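Local coordinates for sugar ABC transporter substrate-binding protein (Treponema pallidum subsp. pallidum, PDB 5U2P) that probably binds a solute, perhaps a sugar, in the periplasm for an ABC transporter, although its natural ligand has not been established, at residues 233-244 and 396-406. Sequence-based numbering, arbitrary orientation. Where two conformers were deposited one is given.
Sequences YLELFKRGYVNK and AAYVTDPAPTA
L234 and F237, on one side of helix 227-238, take the two methyls of V399 between them: CD2 of L234 meets V399 CG2 at 3.9 Å, while CG1 turns to F237. The phenylalanine makes contacts along its whole length. Its CB and CD2 touch V399 CG1, which lies 3.9 Å from CG and approaches the ring obliquely. CD1 and CE1 receive CG2 of V242 over the ring face; CE2 sits 3.4 Å above the plane of the Y233 ring, over its centre, and CZ ends 4.3 Å from A396 CB. The same alanine methyl is reached by Y233 OH at 3.7 Å. One turn earlier in the helix, CD1 of L234 rests against the backbone of the other segment, 3.6 Å from P404 O and 3.7 Å from A406 N, where T405 caps helix 406-417; M409 of that helix also touches L234.

Beyond the Schellman motif at G240, the chain doubles back to K244. CG of this lysine stands anti to the backbone N (chi1 -176°) and the chain stays extended, carrying NZ across to a 3.2 Å hydrogen bond with V399 O. The ammonium lies well above the carbonyl plane, 57° out of it, with a C=O...N angle of 121°. CD and CE run past the same oxygen, and CE also nears A396 O, so carbonyl oxygens gather on one side of the chain's end, an environment that would probably favour its positive charge. Apolar packing therefore joins helix to loop, and a single polar bond closes one side. The contact lies peripherally in the lobe whose sheet includes strand 138-145, where the C-terminal segment packs back onto a helix of the two-lobed fold of bacterial extracellular solute-binding proteins.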
ATOM      1  N   TYR A 233      -3.135  -7.526 -19.886  1.00 32.93           N
ATOM      2  CA  TYR A 233      -2.002  -6.614 -20.008  1.00 28.68           C
ATOM      3  C   TYR A 233      -1.614  -6.458 -21.485  1.00 28.59           C
ATOM      4  O   TYR A 233      -1.540  -5.358 -22.033  1.00 30.95           O
ATOM      5  CB  TYR A 233      -0.850  -7.174 -19.165  1.00 32.07           C
ATOM      6  CG  TYR A 233       0.209  -6.208 -18.694  1.00 35.60           C
ATOM      7  CD1 TYR A 233      -0.123  -4.945 -18.233  1.00 44.28           C
ATOM      8  CD2 TYR A 233       1.543  -6.588 -18.651  1.00 40.34           C
ATOM      9  CE1 TYR A 233       0.846  -4.078 -17.777  1.00 35.89           C
ATOM     10  CE2 TYR A 233       2.523  -5.721 -18.192  1.00 39.58           C
ATOM     11  CZ  TYR A 233       2.166  -4.463 -17.757  1.00 46.65           C
ATOM     12  OH  TYR A 233       3.129  -3.579 -17.299  1.00 35.85           O
ATOM     13  N   LEU A 234      -1.407  -7.599 -22.129  1.00 25.43           N
ATOM     14  CA  LEU A 234      -1.091  -7.680 -23.545  1.00 22.99           C
ATOM     15  C   LEU A 234      -2.106  -6.986 -24.433  1.00 32.74           C
ATOM     16  O   LEU A 234      -1.739  -6.316 -25.402  1.00 34.83           O
ATOM     17  CB  LEU A 234      -0.978  -9.160 -23.924  1.00 25.44           C
ATOM     18  CG  LEU A 234       0.294  -9.838 -23.414  1.00 31.85           C
ATOM     19  CD1 LEU A 234       0.185 -11.361 -23.530  1.00 33.85           C
ATOM     20  CD2 LEU A 234       1.492  -9.321 -24.211  1.00 34.31           C
ATOM     21  N   GLU A 235      -3.386  -7.155 -24.106  1.00 33.18           N
ATOM     22  CA  GLU A 235      -4.454  -6.566 -24.906  1.00 34.54           C
ATOM     23  C   GLU A 235      -4.382  -5.045 -24.824  1.00 36.46           C
ATOM     24  O   GLU A 235      -4.592  -4.354 -25.829  1.00 31.64           O
ATOM     25  CB  GLU A 235      -5.819  -7.080 -24.442  1.00 39.21           C
ATOM     26  CG  GLU A 235      -6.993  -6.646 -25.315  1.00 49.83           C
ATOM     27  CD  GLU A 235      -6.966  -7.267 -26.703  1.00 58.29           C
ATOM     28  OE1 GLU A 235      -6.211  -8.237 -26.921  1.00 60.23           O
ATOM     29  OE2 GLU A 235      -7.704  -6.781 -27.578  1.00 44.57           O
ATOM     30  N   LEU A 236      -4.078  -4.513 -23.637  1.00 31.92           N
ATOM     31  CA  LEU A 236      -3.917  -3.060 -23.494  1.00 31.81           C
ATOM     32  C   LEU A 236      -2.776  -2.542 -24.383  1.00 29.43           C
ATOM     33  O   LEU A 236      -2.914  -1.490 -25.005  1.00 33.39           O
ATOM     34  CB  LEU A 236      -3.665  -2.664 -22.035  1.00 27.39           C
ATOM     35  CG  LEU A 236      -4.829  -2.911 -21.068  1.00 29.59           C
ATOM     36  CD1 LEU A 236      -4.414  -2.520 -19.678  1.00 26.21           C
ATOM     37  CD2 LEU A 236      -6.093  -2.153 -21.447  1.00 28.95           C
ATOM     38  N   PHE A 237      -1.664  -3.275 -24.445  1.00 34.57           N
ATOM     39  CA  PHE A 237      -0.535  -2.875 -25.298  1.00 31.74           C
ATOM     40  C   PHE A 237      -0.924  -2.990 -26.767  1.00 35.66           C
ATOM     41  O   PHE A 237      -0.618  -2.109 -27.580  1.00 30.87           O
ATOM     42  CB  PHE A 237       0.705  -3.732 -25.015  1.00 36.36           C
ATOM     43  CG  PHE A 237       1.355  -3.453 -23.677  1.00 52.88           C
ATOM     44  CD1 PHE A 237       2.156  -2.340 -23.493  1.00 54.56           C
ATOM     45  CD2 PHE A 237       1.170  -4.316 -22.606  1.00 63.08           C
ATOM     46  CE1 PHE A 237       2.752  -2.093 -22.261  1.00 61.71           C
ATOM     47  CE2 PHE A 237       1.763  -4.071 -21.376  1.00 48.57           C
ATOM     48  CZ  PHE A 237       2.552  -2.972 -21.205  1.00 33.99           C
ATOM     49  N   LYS A 238      -1.606  -4.086 -27.091  1.00 34.75           N
ATOM     50  CA  LYS A 238      -2.050  -4.383 -28.456  1.00 62.14           C
ATOM     51  C   LYS A 238      -2.914  -3.275 -29.059  1.00 42.06           C
ATOM     52  O   LYS A 238      -2.730  -2.894 -30.224  1.00 36.96           O
ATOM     53  CB  LYS A 238      -2.832  -5.701 -28.465  1.00 48.49           C
ATOM     54  CG  LYS A 238      -3.426  -6.115 -29.815  1.00 69.10           C
ATOM     55  CD  LYS A 238      -4.841  -6.655 -29.643  1.00 74.88           C
ATOM     56  CE  LYS A 238      -5.465  -7.061 -30.964  1.00 75.64           C
ATOM     57  NZ  LYS A 238      -4.991  -8.393 -31.413  1.00 72.05           N
ATOM     58  N   ARG A 239      -3.869  -2.781 -28.278  1.00 37.39           N
ATOM     59  CA  ARG A 239      -4.785  -1.743 -28.745  1.00 34.06           C
ATOM     60  C   ARG A 239      -4.208  -0.340 -28.586  1.00 36.96           C
ATOM     61  O   ARG A 239      -4.838   0.649 -28.979  1.00 34.15           O
ATOM     62  CB  ARG A 239      -6.123  -1.857 -28.007  1.00 40.90           C
ATOM     63  CG  ARG A 239      -6.788  -3.233 -28.156  1.00 41.12           C
ATOM     64  CD  ARG A 239      -8.276  -3.191 -27.793  1.00 38.44           C
ATOM     65  NE  ARG A 239      -8.870  -4.526 -27.696  1.00 53.41           N
ATOM     66  CZ  ARG A 239     -10.172  -4.770 -27.550  1.00 59.60           C
ATOM     67  NH1 ARG A 239     -11.042  -3.771 -27.499  1.00 66.50           N
ATOM     68  NH2 ARG A 239     -10.607  -6.022 -27.461  1.00 68.18           N
ATOM     69  N   GLY A 240      -3.002  -0.246 -28.037  1.00 45.54           N
ATOM     70  CA  GLY A 240      -2.364   1.044 -27.829  1.00 49.46           C
ATOM     71  C   GLY A 240      -3.018   1.889 -26.745  1.00 53.67           C
ATOM     72  O   GLY A 240      -2.860   3.103 -26.714  1.00 38.86           O
ATOM     73  N   TYR A 241      -3.750   1.248 -25.842  1.00 28.27           N
ATOM     74  CA  TYR A 241      -4.380   1.939 -24.733  1.00 25.17           C
ATOM     75  C   TYR A 241      -3.377   2.282 -23.638  1.00 30.31           C
ATOM     76  O   TYR A 241      -3.585   3.227 -22.885  1.00 34.07           O
ATOM     77  CB  TYR A 241      -5.518   1.098 -24.152  1.00 31.26           C
ATOM     78  CG  TYR A 241      -6.674   0.886 -25.104  1.00 29.64           C
ATOM     79  CD1 TYR A 241      -6.821   1.676 -26.247  1.00 35.49           C
ATOM     80  CD2 TYR A 241      -7.639  -0.086 -24.852  1.00 39.20           C
ATOM     81  CE1 TYR A 241      -7.878   1.489 -27.107  1.00 39.09           C
ATOM     82  CE2 TYR A 241      -8.708  -0.275 -25.713  1.00 39.36           C
ATOM     83  CZ  TYR A 241      -8.819   0.519 -26.841  1.00 49.81           C
ATOM     84  OH  TYR A 241      -9.875   0.344 -27.708  1.00 50.57           O
ATOM     85  N   VAL A 242      -2.305   1.501 -23.534  1.00 33.40           N
ATOM     86  CA  VAL A 242      -1.141   1.916 -22.749  1.00 36.19           C
ATOM     87  C   VAL A 242       0.042   1.963 -23.700  1.00 45.59           C
ATOM     88  O   VAL A 242       0.150   1.131 -24.604  1.00 41.57           O
ATOM     89  CB  VAL A 242      -0.810   0.981 -21.560  1.00 36.21           C
ATOM     90  CG1 VAL A 242      -2.006   0.842 -20.599  1.00 35.97           C
ATOM     91  CG2 VAL A 242      -0.351  -0.371 -22.046  1.00 38.14           C
ATOM     92  N   ASN A 243       0.920   2.942 -23.500  1.00 50.17           N
ATOM     93  CA  ASN A 243       2.068   3.138 -24.384  1.00 48.29           C
ATOM     94  C   ASN A 243       3.357   2.663 -23.721  1.00 64.93           C
ATOM     95  O   ASN A 243       3.770   3.218 -22.696  1.00 40.70           O
ATOM     96  CB  ASN A 243       2.182   4.619 -24.772  1.00 45.81           C
ATOM     97  CG  ASN A 243       3.131   4.850 -25.929  1.00 58.60           C
ATOM     98  OD1 ASN A 243       4.214   4.268 -25.980  1.00 45.34           O
ATOM     99  ND2 ASN A 243       2.728   5.711 -26.870  1.00 42.12           N
ATOM    100  N   LYS A 244       3.990   1.642 -24.304  1.00 33.00           N
ATOM    101  CA  LYS A 244       5.226   1.098 -23.740  1.00 46.31           C
ATOM    102  C   LYS A 244       6.273   2.196 -23.613  1.00 52.26           C
ATOM    103  O   LYS A 244       7.029   2.233 -22.644  1.00 35.96           O
ATOM    104  CB  LYS A 244       5.777  -0.053 -24.602  1.00 56.06           C
ATOM    105  CG  LYS A 244       7.021  -0.731 -24.015  1.00 77.60           C
ATOM    106  CD  LYS A 244       7.566  -1.843 -24.916  1.00 64.73           C
ATOM    107  CE  LYS A 244       8.810  -2.489 -24.308  1.00 74.24           C
ATOM    108  NZ  LYS A 244       9.411  -3.538 -25.179  1.00 76.10           N
ATOM    109  N   ALA A 396       6.794  -6.238 -18.747  1.00 28.14           N
ATOM    110  CA  ALA A 396       6.515  -5.300 -19.836  1.00 33.91           C
ATOM    111  C   ALA A 396       7.648  -5.284 -20.856  1.00 35.74           C
ATOM    112  O   ALA A 396       7.430  -4.996 -22.036  1.00 32.01           O
ATOM    113  CB  ALA A 396       6.270  -3.882 -19.289  1.00 32.77           C
ATOM    114  N   ALA A 397       8.857  -5.607 -20.410  1.00 30.55           N
ATOM    115  CA  ALA A 397      10.001  -5.648 -21.307  1.00 38.20           C
ATOM    116  C   ALA A 397       9.866  -6.763 -22.336  1.00 50.69           C
ATOM    117  O   ALA A 397      10.486  -6.708 -23.396  1.00 45.60           O
ATOM    118  CB  ALA A 397      11.275  -5.816 -20.519  1.00 41.85           C
ATOM    119  N   TYR A 398       9.062  -7.773 -22.019  1.00 31.97           N
ATOM    120  CA  TYR A 398       8.843  -8.904 -22.929  1.00 31.71           C
ATOM    121  C   TYR A 398       7.866  -8.563 -24.056  1.00 42.24           C
ATOM    122  O   TYR A 398       7.737  -9.320 -25.024  1.00 42.99           O
ATOM    123  CB  TYR A 398       8.294 -10.121 -22.175  1.00 36.85           C
ATOM    124  CG  TYR A 398       9.134 -10.614 -21.017  1.00 42.42           C
ATOM    125  CD1 TYR A 398      10.478 -10.280 -20.900  1.00 54.29           C
ATOM    126  CD2 TYR A 398       8.572 -11.421 -20.037  1.00 51.75           C
ATOM    127  CE1 TYR A 398      11.239 -10.735 -19.828  1.00 56.79           C
ATOM    128  CE2 TYR A 398       9.322 -11.884 -18.971  1.00 46.94           C
ATOM    129  CZ  TYR A 398      10.654 -11.539 -18.866  1.00 55.81           C
ATOM    130  OH  TYR A 398      11.388 -12.007 -17.793  1.00 49.68           O
ATOM    131  N   VAL A 399       7.167  -7.440 -23.920  1.00 33.90           N
ATOM    132  CA  VAL A 399       6.090  -7.097 -24.835  1.00 32.71           C
ATOM    133  C   VAL A 399       6.638  -6.238 -25.970  1.00 52.35           C
ATOM    134  O   VAL A 399       6.689  -5.014 -25.878  1.00 43.00           O
ATOM    135  CB  VAL A 399       4.936  -6.349 -24.128  1.00 43.84           C
ATOM    136  CG1 VAL A 399       3.803  -6.082 -25.103  1.00 44.07           C
ATOM    137  CG2 VAL A 399       4.427  -7.155 -22.943  1.00 55.79           C
ATOM    138  N   THR A 400       7.056  -6.897 -27.038  1.00 66.78           N
ATOM    139  CA  THR A 400       7.544  -6.195 -28.210  1.00 80.00           C
ATOM    140  C   THR A 400       6.614  -6.484 -29.374  1.00 59.34           C
ATOM    141  O   THR A 400       5.599  -7.156 -29.215  1.00 40.17           O
ATOM    142  CB  THR A 400       8.985  -6.609 -28.561  1.00 78.97           C
ATOM    143  OG1 THR A 400       9.314  -6.147 -29.879  1.00 93.56           O
ATOM    144  CG2 THR A 400       9.137  -8.119 -28.497  1.00 54.11           C
ATOM    145  N   ASP A 401       6.919  -5.931 -30.545  0.69 56.28           N
ATOM    146  CA  ASP A 401       6.163  -6.242 -31.758  0.69 55.95           C
ATOM    147  C   ASP A 401       6.937  -7.283 -32.553  0.69 34.98           C
ATOM    148  O   ASP A 401       8.101  -7.059 -32.868  0.69 46.90           O
ATOM    149  CB  ASP A 401       5.942  -5.000 -32.635  0.69 49.48           C
ATOM    150  CG  ASP A 401       4.675  -4.227 -32.287  0.69 72.61           C
ATOM    151  OD1 ASP A 401       4.650  -3.007 -32.559  0.69 73.28           O
ATOM    152  OD2 ASP A 401       3.706  -4.818 -31.767  0.69 59.45           O
ATOM    153  N   PRO A 402       6.306  -8.421 -32.880  1.00 37.39           N
ATOM    154  CA  PRO A 402       4.938  -8.824 -32.531  1.00 30.84           C
ATOM    155  C   PRO A 402       4.854  -9.321 -31.095  1.00 33.57           C
ATOM    156  O   PRO A 402       5.783  -9.990 -30.619  1.00 34.12           O
ATOM    157  CB  PRO A 402       4.648  -9.969 -33.510  1.00 46.57           C
ATOM    158  CG  PRO A 402       5.962 -10.603 -33.701  1.00 48.64           C
ATOM    159  CD  PRO A 402       6.967  -9.464 -33.693  1.00 52.85           C
ATOM    160  N   ALA A 403       3.738  -9.012 -30.441  1.00 36.19           N
ATOM    161  CA  ALA A 403       3.520  -9.394 -29.048  1.00 33.62           C
ATOM    162  C   ALA A 403       3.513 -10.911 -28.857  1.00 38.19           C
ATOM    163  O   ALA A 403       2.904 -11.643 -29.641  1.00 33.86           O
ATOM    164  CB  ALA A 403       2.213  -8.805 -28.545  1.00 41.93           C
ATOM    165  N   PRO A 404       4.171 -11.382 -27.787  1.00 34.17           N
ATOM    166  CA  PRO A 404       4.124 -12.793 -27.407  1.00 32.92           C
ATOM    167  C   PRO A 404       2.791 -13.152 -26.752  1.00 40.51           C
ATOM    168  O   PRO A 404       1.988 -12.264 -26.456  1.00 34.10           O
ATOM    169  CB  PRO A 404       5.274 -12.912 -26.407  1.00 36.56           C
ATOM    170  CG  PRO A 404       5.252 -11.588 -25.698  1.00 42.70           C
ATOM    171  CD  PRO A 404       4.891 -10.574 -26.778  1.00 35.22           C
ATOM    172  N   THR A 405       2.565 -14.441 -26.517  1.00 27.27           N
ATOM    173  CA  THR A 405       1.438 -14.870 -25.693  1.00 26.40           C
ATOM    174  C   THR A 405       1.835 -14.857 -24.229  1.00 28.96           C
ATOM    175  O   THR A 405       3.014 -14.748 -23.894  1.00 27.13           O
ATOM    176  CB  THR A 405       0.976 -16.270 -26.028  1.00 32.06           C
ATOM    177  OG1 THR A 405       2.066 -17.175 -25.810  1.00 32.44           O
ATOM    178  CG2 THR A 405       0.477 -16.359 -27.474  1.00 33.64           C
ATOM    179  N   ALA A 406       0.851 -15.007 -23.350  1.00 28.32           N
ATOM    180  CA  ALA A 406       1.132 -15.085 -21.925  1.00 31.78           C
ATOM    181  C   ALA A 406       1.965 -16.332 -21.621  1.00 34.73           C
ATOM    182  O   ALA A 406       2.811 -16.317 -20.739  1.00 29.79           O
ATOM    183  CB  ALA A 406      -0.156 -15.094 -21.126  1.00 32.51           C
TER